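Local atomic coordinates of glycosyltransferase (Streptomyces viridochromogenes, PDB entry 2IV3), a protein that binds UDP and probably transfers a sugar from a nucleotide-activated donor to an acceptor. Residues 190-195 with 215-220. Numbering follows the deposited sequence.
Sequences RLVLAG and EPIGEV. With UDP (uridine-5'-diphosphate), chain E.
Ile217 reaches across from one strand to the next: its CD1 meets Val192 CG1 and Ala194 CB, each at 3.7 Å. The reach comes from chi1 of 64°, which sets CG1 between the backbone N and the carbonyl carbon, with the chain extended beyond it. On the other face of the sheet Leu193 CD1 lies 4.0 Å from Pro216 CB. At the N-terminal end of the pairing the Glu215 carboxylate rests against the aliphatic part of Arg190, OE2 lying 3.2 Å from CG; the guanidinium is turned 78° from the carboxylate and forms no salt bridge with it.

Between the two strands runs a parallel ladder: Glu215 N to Leu191 O, Leu193 N to Glu215 O, and the longer Ile217 N to Leu193 O at 3.2 Å. Beyond Pro216 the register slips by one residue, so that Gly195 lies opposite Glu219 and Gly195 N reaches Gly218 O from well above the carbonyl plane. The chain then turns to the nucleotide, where the Val220 backbone hydrogen-bonds uracil twice, N donating to UDP O4 (2.9 Å) and O accepting from UDP N3 (2.7 Å). Glu219 OE2 accepts a hydrogen bond from Tyr29 N, tying this loop to another part of the UDP site.

The segments belong to a Rossmann-like beta-alpha-beta unit whose crossover is helix 200-209. Strand 214-218 is one of the two outermost strands of its parallel sheet within this chain; strand 191-194 also pairs with strand 165-168, Leu191 packs on helix 177-187, and Ile217 on helix 222-231.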
loop_
_atom_site.group_PDB
_atom_site.type_symbol
_atom_site.label_atom_id
_atom_site.label_comp_id
_atom_site.label_asym_id
_atom_site.label_seq_id
_atom_site.Cartn_x
_atom_site.Cartn_y
_atom_site.Cartn_z
ATOM N N ARG A 190 27.349 9.409 11.739
ATOM C CA ARG A 190 26.098 9.154 12.430
ATOM C C ARG A 190 24.959 9.190 11.436
ATOM O O ARG A 190 25.028 9.931 10.455
ATOM C CB ARG A 190 25.870 10.177 13.539
ATOM C CG ARG A 190 26.803 9.976 14.756
ATOM C CD ARG A 190 26.577 8.611 15.472
ATOM N NE ARG A 190 27.790 8.099 16.128
ATOM C CZ ARG A 190 28.688 7.290 15.552
ATOM N NH1 ARG A 190 28.540 6.872 14.292
ATOM N NH2 ARG A 190 29.742 6.889 16.241
ATOM N N LEU A 191 23.919 8.380 11.663
ATOM C CA LEU A 191 22.708 8.492 10.849
ATOM C C LEU A 191 21.586 9.093 11.659
ATOM O O LEU A 191 20.982 8.415 12.502
ATOM C CB LEU A 191 22.264 7.150 10.247
ATOM C CG LEU A 191 21.071 7.366 9.303
ATOM C CD1 LEU A 191 21.386 8.288 8.071
ATOM C CD2 LEU A 191 20.395 6.062 8.846
ATOM N N VAL A 192 21.324 10.375 11.427
ATOM C CA VAL A 192 20.135 10.981 11.992
ATOM C C VAL A 192 18.944 10.382 11.263
ATOM O O VAL A 192 18.802 10.533 10.055
ATOM C CB VAL A 192 20.138 12.513 11.926
ATOM C CG1 VAL A 192 18.754 13.058 12.271
ATOM C CG2 VAL A 192 21.140 13.051 12.894
ATOM N N LEU A 193 18.120 9.671 12.019
ATOM C CA LEU A 193 17.060 8.818 11.505
ATOM C C LEU A 193 15.755 9.534 11.752
ATOM O O LEU A 193 15.084 9.310 12.743
ATOM C CB LEU A 193 17.086 7.486 12.277
ATOM C CG LEU A 193 16.503 6.199 11.670
ATOM C CD1 LEU A 193 16.274 5.193 12.789
ATOM C CD2 LEU A 193 15.208 6.427 10.916
ATOM N N ALA A 194 15.400 10.443 10.862
ATOM C CA ALA A 194 14.223 11.257 11.118
ATOM C C ALA A 194 13.000 10.668 10.429
ATOM O O ALA A 194 13.045 10.350 9.263
ATOM C CB ALA A 194 14.481 12.698 10.703
ATOM N N GLY A 195 11.913 10.473 11.161
ATOM C CA GLY A 195 10.726 9.860 10.535
ATOM C C GLY A 195 9.894 8.954 11.422
ATOM O O GLY A 195 10.361 8.515 12.493
ATOM N N GLU A 215 20.865 7.724 15.258
ATOM C CA GLU A 215 20.153 8.522 16.247
ATOM C C GLU A 215 18.737 8.656 15.740
ATOM O O GLU A 215 18.484 9.391 14.772
ATOM C CB GLU A 215 20.811 9.891 16.441
ATOM C CG GLU A 215 22.199 9.742 17.044
ATOM C CD GLU A 215 23.118 10.950 16.830
ATOM O OE1 GLU A 215 22.625 12.109 16.921
ATOM O OE2 GLU A 215 24.340 10.726 16.597
ATOM N N PRO A 216 17.811 7.906 16.357
ATOM C CA PRO A 216 16.405 8.013 15.968
ATOM C C PRO A 216 15.764 9.223 16.651
ATOM O O PRO A 216 15.873 9.397 17.874
ATOM C CB PRO A 216 15.786 6.677 16.438
ATOM C CG PRO A 216 16.837 6.008 17.344
ATOM C CD PRO A 216 18.019 6.950 17.463
ATOM N N ILE A 217 15.131 10.080 15.863
ATOM C CA ILE A 217 14.506 11.266 16.430
ATOM C C ILE A 217 12.952 11.258 16.303
ATOM O O ILE A 217 12.244 12.036 16.949
ATOM C CB ILE A 217 15.194 12.559 15.920
ATOM C CG1 ILE A 217 15.027 12.752 14.408
ATOM C CG2 ILE A 217 16.669 12.525 16.198
ATOM C CD1 ILE A 217 15.616 14.051 13.964
ATOM N N GLY A 218 12.439 10.343 15.486
ATOM C CA GLY A 218 11.006 10.249 15.212
ATOM C C GLY A 218 10.613 11.259 14.160
ATOM O O GLY A 218 11.479 11.893 13.554
ATOM N N GLU A 219 9.305 11.417 13.950
ATOM C CA GLU A 219 8.779 12.337 12.946
ATOM C C GLU A 219 9.215 13.773 13.222
ATOM O O GLU A 219 9.319 14.181 14.372
ATOM C CB GLU A 219 7.251 12.272 12.909
ATOM C CG GLU A 219 6.674 12.696 11.537
ATOM C CD GLU A 219 5.186 12.368 11.338
ATOM O OE1 GLU A 219 4.768 11.216 11.582
ATOM O OE2 GLU A 219 4.428 13.257 10.885
ATOM N N VAL A 220 9.471 14.536 12.169
ATOM C CA VAL A 220 9.779 15.949 12.324
ATOM C C VAL A 220 9.037 16.806 11.324
ATOM O O VAL A 220 8.593 16.336 10.248
ATOM C CB VAL A 220 11.341 16.277 12.276
ATOM C CG1 VAL A 220 12.113 15.701 13.526
ATOM C CG2 VAL A 220 11.968 15.848 10.978
HETATM N N1 UDP E . 9.063 13.875 6.137
HETATM C C2 UDP E . 8.884 14.817 7.166
HETATM N N3 UDP E . 9.266 14.496 8.424
HETATM C C4 UDP E . 9.806 13.305 8.695
HETATM C C5 UDP E . 9.996 12.359 7.708
HETATM C C6 UDP E . 9.597 12.680 6.409
HETATM O O2 UDP E . 8.376 15.937 6.911
HETATM O O4 UDP E . 10.165 13.038 9.829
HETATM C "C1'" UDP E . 8.633 14.200 4.760
HETATM C "C2'" UDP E . 9.741 14.422 3.726
HETATM O "O2'" UDP E . 10.324 15.718 3.697
HETATM C "C3'" UDP E . 8.998 14.222 2.424
HETATM C "C4'" UDP E . 8.053 13.083 2.790
HETATM O "O4'" UDP E . 7.959 13.055 4.236
HETATM O "O3'" UDP E . 8.305 15.428 2.092
HETATM C "C5'" UDP E . 8.693 11.782 2.358
HETATM O "O5'" UDP E . 8.176 11.496 1.085
HETATM P PA UDP E . 8.981 10.583 0.030
HETATM O O1A UDP E . 8.331 10.655 -1.388
HETATM O O2A UDP E . 10.487 10.875 -0.048
HETATM O O3A UDP E . 8.795 9.095 0.596
HETATM P PB UDP E . 7.341 8.375 0.626
HETATM O O1B UDP E . 7.189 7.420 -0.582
HETATM O O2B UDP E . 6.182 9.545 0.576
HETATM O O3B UDP E . 7.191 7.650 1.962
#